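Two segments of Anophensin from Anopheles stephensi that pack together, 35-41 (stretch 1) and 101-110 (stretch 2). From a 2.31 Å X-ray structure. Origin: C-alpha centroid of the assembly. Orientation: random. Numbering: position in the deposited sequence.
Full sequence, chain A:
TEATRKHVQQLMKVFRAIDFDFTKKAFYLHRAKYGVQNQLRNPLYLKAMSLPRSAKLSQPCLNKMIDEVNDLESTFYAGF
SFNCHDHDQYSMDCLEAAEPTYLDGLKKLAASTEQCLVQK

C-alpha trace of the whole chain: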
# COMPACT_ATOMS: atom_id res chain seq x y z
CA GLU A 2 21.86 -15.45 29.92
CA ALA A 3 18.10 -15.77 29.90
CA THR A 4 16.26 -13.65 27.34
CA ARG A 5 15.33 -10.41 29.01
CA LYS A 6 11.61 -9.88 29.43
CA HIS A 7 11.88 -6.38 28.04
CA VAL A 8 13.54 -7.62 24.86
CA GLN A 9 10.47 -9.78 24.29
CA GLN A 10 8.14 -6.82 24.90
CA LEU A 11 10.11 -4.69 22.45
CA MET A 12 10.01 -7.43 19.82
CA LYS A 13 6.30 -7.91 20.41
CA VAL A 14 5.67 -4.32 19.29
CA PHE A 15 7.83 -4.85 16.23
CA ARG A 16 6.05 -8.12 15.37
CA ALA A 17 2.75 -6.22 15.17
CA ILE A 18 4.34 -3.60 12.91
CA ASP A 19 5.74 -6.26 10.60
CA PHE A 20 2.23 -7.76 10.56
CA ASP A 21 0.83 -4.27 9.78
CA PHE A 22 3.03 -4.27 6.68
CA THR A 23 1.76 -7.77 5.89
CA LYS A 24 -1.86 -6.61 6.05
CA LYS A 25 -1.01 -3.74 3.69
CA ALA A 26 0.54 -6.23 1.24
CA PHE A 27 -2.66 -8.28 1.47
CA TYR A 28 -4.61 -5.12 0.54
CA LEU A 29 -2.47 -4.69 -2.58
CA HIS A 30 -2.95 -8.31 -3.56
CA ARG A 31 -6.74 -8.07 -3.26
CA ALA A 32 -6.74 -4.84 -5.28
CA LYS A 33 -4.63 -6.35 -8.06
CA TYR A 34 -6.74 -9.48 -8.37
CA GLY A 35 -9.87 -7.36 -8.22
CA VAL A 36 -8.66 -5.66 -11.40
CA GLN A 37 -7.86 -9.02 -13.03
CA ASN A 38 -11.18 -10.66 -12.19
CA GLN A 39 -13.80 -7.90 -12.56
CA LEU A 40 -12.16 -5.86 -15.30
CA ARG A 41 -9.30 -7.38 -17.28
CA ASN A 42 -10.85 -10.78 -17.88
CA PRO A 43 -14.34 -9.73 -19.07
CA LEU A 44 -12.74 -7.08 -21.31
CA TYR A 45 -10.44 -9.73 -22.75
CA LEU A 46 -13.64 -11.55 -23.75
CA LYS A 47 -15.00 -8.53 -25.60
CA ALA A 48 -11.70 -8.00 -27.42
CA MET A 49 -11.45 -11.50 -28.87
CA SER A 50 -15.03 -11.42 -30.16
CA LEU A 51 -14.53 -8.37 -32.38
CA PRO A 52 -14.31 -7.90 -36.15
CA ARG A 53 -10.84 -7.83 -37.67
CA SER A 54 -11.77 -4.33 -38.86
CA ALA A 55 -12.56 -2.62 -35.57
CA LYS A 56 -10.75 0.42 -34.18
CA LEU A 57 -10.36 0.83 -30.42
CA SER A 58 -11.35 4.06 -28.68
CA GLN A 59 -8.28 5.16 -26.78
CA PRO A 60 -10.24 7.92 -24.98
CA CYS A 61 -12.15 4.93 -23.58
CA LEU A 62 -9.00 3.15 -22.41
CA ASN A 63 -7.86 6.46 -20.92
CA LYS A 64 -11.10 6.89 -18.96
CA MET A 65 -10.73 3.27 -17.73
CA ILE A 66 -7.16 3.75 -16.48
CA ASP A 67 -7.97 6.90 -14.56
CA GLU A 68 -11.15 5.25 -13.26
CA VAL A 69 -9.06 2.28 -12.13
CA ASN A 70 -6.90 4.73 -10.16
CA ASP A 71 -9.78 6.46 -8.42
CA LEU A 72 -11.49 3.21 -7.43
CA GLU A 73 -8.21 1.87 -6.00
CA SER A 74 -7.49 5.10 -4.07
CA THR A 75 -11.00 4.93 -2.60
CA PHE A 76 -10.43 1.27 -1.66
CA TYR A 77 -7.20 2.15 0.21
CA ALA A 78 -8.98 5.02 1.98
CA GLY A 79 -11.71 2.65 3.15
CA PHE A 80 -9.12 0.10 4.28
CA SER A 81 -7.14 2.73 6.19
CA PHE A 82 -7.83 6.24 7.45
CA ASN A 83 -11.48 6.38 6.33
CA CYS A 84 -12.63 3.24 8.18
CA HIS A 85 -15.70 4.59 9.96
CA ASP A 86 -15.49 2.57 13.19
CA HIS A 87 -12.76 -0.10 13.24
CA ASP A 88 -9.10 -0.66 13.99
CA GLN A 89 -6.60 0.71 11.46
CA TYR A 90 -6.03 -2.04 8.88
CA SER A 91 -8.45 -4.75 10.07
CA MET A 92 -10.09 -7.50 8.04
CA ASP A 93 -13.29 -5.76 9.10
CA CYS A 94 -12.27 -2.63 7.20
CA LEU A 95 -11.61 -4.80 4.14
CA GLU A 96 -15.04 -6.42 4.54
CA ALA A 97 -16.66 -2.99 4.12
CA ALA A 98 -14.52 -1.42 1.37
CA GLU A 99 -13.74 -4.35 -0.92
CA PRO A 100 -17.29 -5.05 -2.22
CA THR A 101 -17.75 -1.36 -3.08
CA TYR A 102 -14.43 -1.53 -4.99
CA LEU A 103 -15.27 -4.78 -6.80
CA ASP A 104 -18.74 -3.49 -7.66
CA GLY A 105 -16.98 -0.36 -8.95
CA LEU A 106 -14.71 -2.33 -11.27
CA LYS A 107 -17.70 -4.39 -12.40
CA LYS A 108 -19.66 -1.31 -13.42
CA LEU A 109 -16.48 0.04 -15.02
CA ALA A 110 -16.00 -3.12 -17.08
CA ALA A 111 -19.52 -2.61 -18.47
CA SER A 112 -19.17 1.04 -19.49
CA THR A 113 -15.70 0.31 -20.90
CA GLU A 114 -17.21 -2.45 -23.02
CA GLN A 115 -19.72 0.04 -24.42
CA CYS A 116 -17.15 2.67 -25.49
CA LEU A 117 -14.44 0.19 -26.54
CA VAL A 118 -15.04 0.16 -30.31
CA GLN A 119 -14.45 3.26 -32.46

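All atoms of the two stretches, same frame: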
# COMPACT_ATOMS: atom_id res chain seq x y z
N GLY A 35 -8.64 -8.02 -7.83
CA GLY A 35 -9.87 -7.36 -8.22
C GLY A 35 -9.84 -6.87 -9.67
O GLY A 35 -10.74 -7.14 -10.45
N VAL A 36 -8.77 -6.17 -10.03
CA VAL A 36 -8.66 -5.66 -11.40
C VAL A 36 -8.67 -6.82 -12.39
O VAL A 36 -9.41 -6.80 -13.38
CB VAL A 36 -7.42 -4.77 -11.53
CG1 VAL A 36 -7.06 -4.50 -12.98
CG2 VAL A 36 -7.68 -3.47 -10.81
N GLN A 37 -7.90 -7.88 -12.11
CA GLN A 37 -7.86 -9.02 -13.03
C GLN A 37 -9.23 -9.66 -13.22
O GLN A 37 -9.62 -10.01 -14.35
CB GLN A 37 -6.85 -10.05 -12.54
CG GLN A 37 -5.41 -9.53 -12.52
CD GLN A 37 -4.40 -10.56 -12.00
OE1 GLN A 37 -4.74 -11.70 -11.68
NE2 GLN A 37 -3.13 -10.15 -11.93
N ASN A 38 -9.97 -9.85 -12.13
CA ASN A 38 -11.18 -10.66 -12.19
C ASN A 38 -12.38 -9.89 -12.71
O ASN A 38 -13.13 -10.40 -13.55
CB ASN A 38 -11.48 -11.25 -10.81
CG ASN A 38 -10.44 -12.29 -10.39
OD1 ASN A 38 -9.80 -12.91 -11.22
ND2 ASN A 38 -10.28 -12.46 -9.09
N GLN A 39 -12.62 -8.68 -12.19
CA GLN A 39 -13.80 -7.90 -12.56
C GLN A 39 -13.60 -7.06 -13.81
O GLN A 39 -14.58 -6.57 -14.36
CB GLN A 39 -14.21 -6.97 -11.43
CG GLN A 39 -14.18 -7.60 -10.07
CD GLN A 39 -15.27 -8.61 -9.89
OE1 GLN A 39 -16.42 -8.37 -10.26
NE2 GLN A 39 -14.91 -9.77 -9.35
N LEU A 40 -12.37 -6.86 -14.26
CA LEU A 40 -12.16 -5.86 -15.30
C LEU A 40 -11.37 -6.42 -16.46
O LEU A 40 -11.85 -6.43 -17.59
CB LEU A 40 -11.46 -4.63 -14.71
CG LEU A 40 -11.24 -3.47 -15.67
CD1 LEU A 40 -12.57 -2.94 -16.13
CD2 LEU A 40 -10.44 -2.35 -15.02
N ARG A 41 -10.15 -6.89 -16.20
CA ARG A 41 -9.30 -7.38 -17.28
C ARG A 41 -9.96 -8.55 -17.99
O ARG A 41 -10.12 -8.54 -19.22
CB ARG A 41 -7.93 -7.77 -16.74
CG ARG A 41 -6.96 -8.29 -17.79
CD ARG A 41 -5.79 -9.03 -17.13
NE ARG A 41 -6.20 -10.35 -16.65
CZ ARG A 41 -5.47 -11.12 -15.84
NH1 ARG A 41 -4.30 -10.70 -15.41
NH2 ARG A 41 -5.93 -12.30 -15.46
N THR A 101 -17.63 -2.63 -2.37
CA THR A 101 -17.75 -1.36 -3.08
C THR A 101 -16.75 -1.26 -4.23
O THR A 101 -17.11 -0.93 -5.36
CB THR A 101 -17.56 -0.21 -2.09
OG1 THR A 101 -18.61 -0.25 -1.11
CG2 THR A 101 -17.56 1.14 -2.79
N TYR A 102 -15.47 -1.60 -3.97
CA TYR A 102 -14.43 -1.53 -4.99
C TYR A 102 -14.67 -2.54 -6.12
O TYR A 102 -14.51 -2.20 -7.29
CB TYR A 102 -13.07 -1.76 -4.34
CG TYR A 102 -11.88 -2.01 -5.26
CD1 TYR A 102 -11.26 -0.96 -5.97
CD2 TYR A 102 -11.32 -3.30 -5.37
CE1 TYR A 102 -10.15 -1.18 -6.77
CE2 TYR A 102 -10.21 -3.54 -6.17
CZ TYR A 102 -9.62 -2.48 -6.86
OH TYR A 102 -8.51 -2.72 -7.67
N LEU A 103 -15.01 -3.78 -5.77
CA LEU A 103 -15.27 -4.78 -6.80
C LEU A 103 -16.51 -4.43 -7.60
O LEU A 103 -16.53 -4.56 -8.82
CB LEU A 103 -15.40 -6.16 -6.16
CG LEU A 103 -14.11 -6.72 -5.57
CD1 LEU A 103 -14.32 -8.10 -4.93
CD2 LEU A 103 -13.02 -6.78 -6.62
N ASP A 104 -17.57 -3.97 -6.93
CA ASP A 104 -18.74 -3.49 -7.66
C ASP A 104 -18.39 -2.27 -8.52
O ASP A 104 -18.99 -2.08 -9.59
CB ASP A 104 -19.88 -3.16 -6.70
CG ASP A 104 -21.17 -2.81 -7.42
OD1 ASP A 104 -21.81 -3.72 -8.01
OD2 ASP A 104 -21.58 -1.62 -7.40
N GLY A 105 -17.41 -1.47 -8.11
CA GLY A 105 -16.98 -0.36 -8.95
C GLY A 105 -16.30 -0.83 -10.22
O GLY A 105 -16.59 -0.35 -11.32
N LEU A 106 -15.39 -1.80 -10.10
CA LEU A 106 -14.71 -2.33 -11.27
C LEU A 106 -15.69 -3.03 -12.20
O LEU A 106 -15.54 -2.99 -13.42
CB LEU A 106 -13.61 -3.30 -10.86
CG LEU A 106 -12.46 -2.78 -9.98
CD1 LEU A 106 -11.61 -3.95 -9.52
CD2 LEU A 106 -11.62 -1.78 -10.75
N LYS A 107 -16.68 -3.71 -11.61
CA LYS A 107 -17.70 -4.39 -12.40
C LYS A 107 -18.47 -3.41 -13.26
O LYS A 107 -18.58 -3.59 -14.48
CB LYS A 107 -18.65 -5.14 -11.47
CG LYS A 107 -19.61 -6.07 -12.19
CD LYS A 107 -20.75 -6.46 -11.27
CE LYS A 107 -21.68 -7.45 -11.95
NZ LYS A 107 -22.97 -7.54 -11.20
N LYS A 108 -19.02 -2.36 -12.64
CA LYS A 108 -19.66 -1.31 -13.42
C LYS A 108 -18.69 -0.73 -14.44
O LYS A 108 -19.08 -0.45 -15.58
CB LYS A 108 -20.21 -0.23 -12.49
N LEU A 109 -17.42 -0.56 -14.07
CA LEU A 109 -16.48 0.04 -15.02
C LEU A 109 -16.25 -0.87 -16.21
O LEU A 109 -16.11 -0.41 -17.35
CB LEU A 109 -15.16 0.37 -14.34
CG LEU A 109 -14.02 0.78 -15.29
CD1 LEU A 109 -14.41 2.02 -16.09
CD2 LEU A 109 -12.77 1.04 -14.50
N ALA A 110 -16.20 -2.19 -15.98
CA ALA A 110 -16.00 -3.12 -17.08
C ALA A 110 -17.16 -3.07 -18.07
O ALA A 110 -16.98 -3.37 -19.25
CB ALA A 110 -15.84 -4.54 -16.54

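The two helices run in the same general direction, their axes 36° apart and 8.0 Å from each other at closest approach, and no hydrogen bond crosses between them; the contact rests on packing.

Gln 39 has the largest covered area, 95 Å². Its CA-to-CB bond points toward the second helix, and the methylenes do much of the packing: CB lies 3.8 Å from Leu 106 CB, and CG lies 3.7 Å from Leu 103 CD2. Its backbone approaches closely too, with Gln 39 O 3.2 Å from Ala 110 CB, a distance that a methyl group permits.

Leu 40 follows with 72 Å². In its t, p rotamer it places CD1 3.6 Å from Ala 110 CA and 4.1 Å from Leu 109 CG. The backbone here departs from a regular alpha helix: Leu 40 has phi/psi of -129/-60, the Leu 40 N to Val 36 O bond is weak (3.1 Å), and Arg 41 N bonds to the same Val 36 O at 2.9 Å, closing a wider pi-type turn.

Leu 106, covering 60 Å², answers from the other side. Its CD1 sits 3.4 Å from Gly 35 C and 4.2 Å from Val 36 CG2. Gly 35 has little room to spare: an ideal CB would lie 2.9 Å from Tyr 102 CE2, a clash.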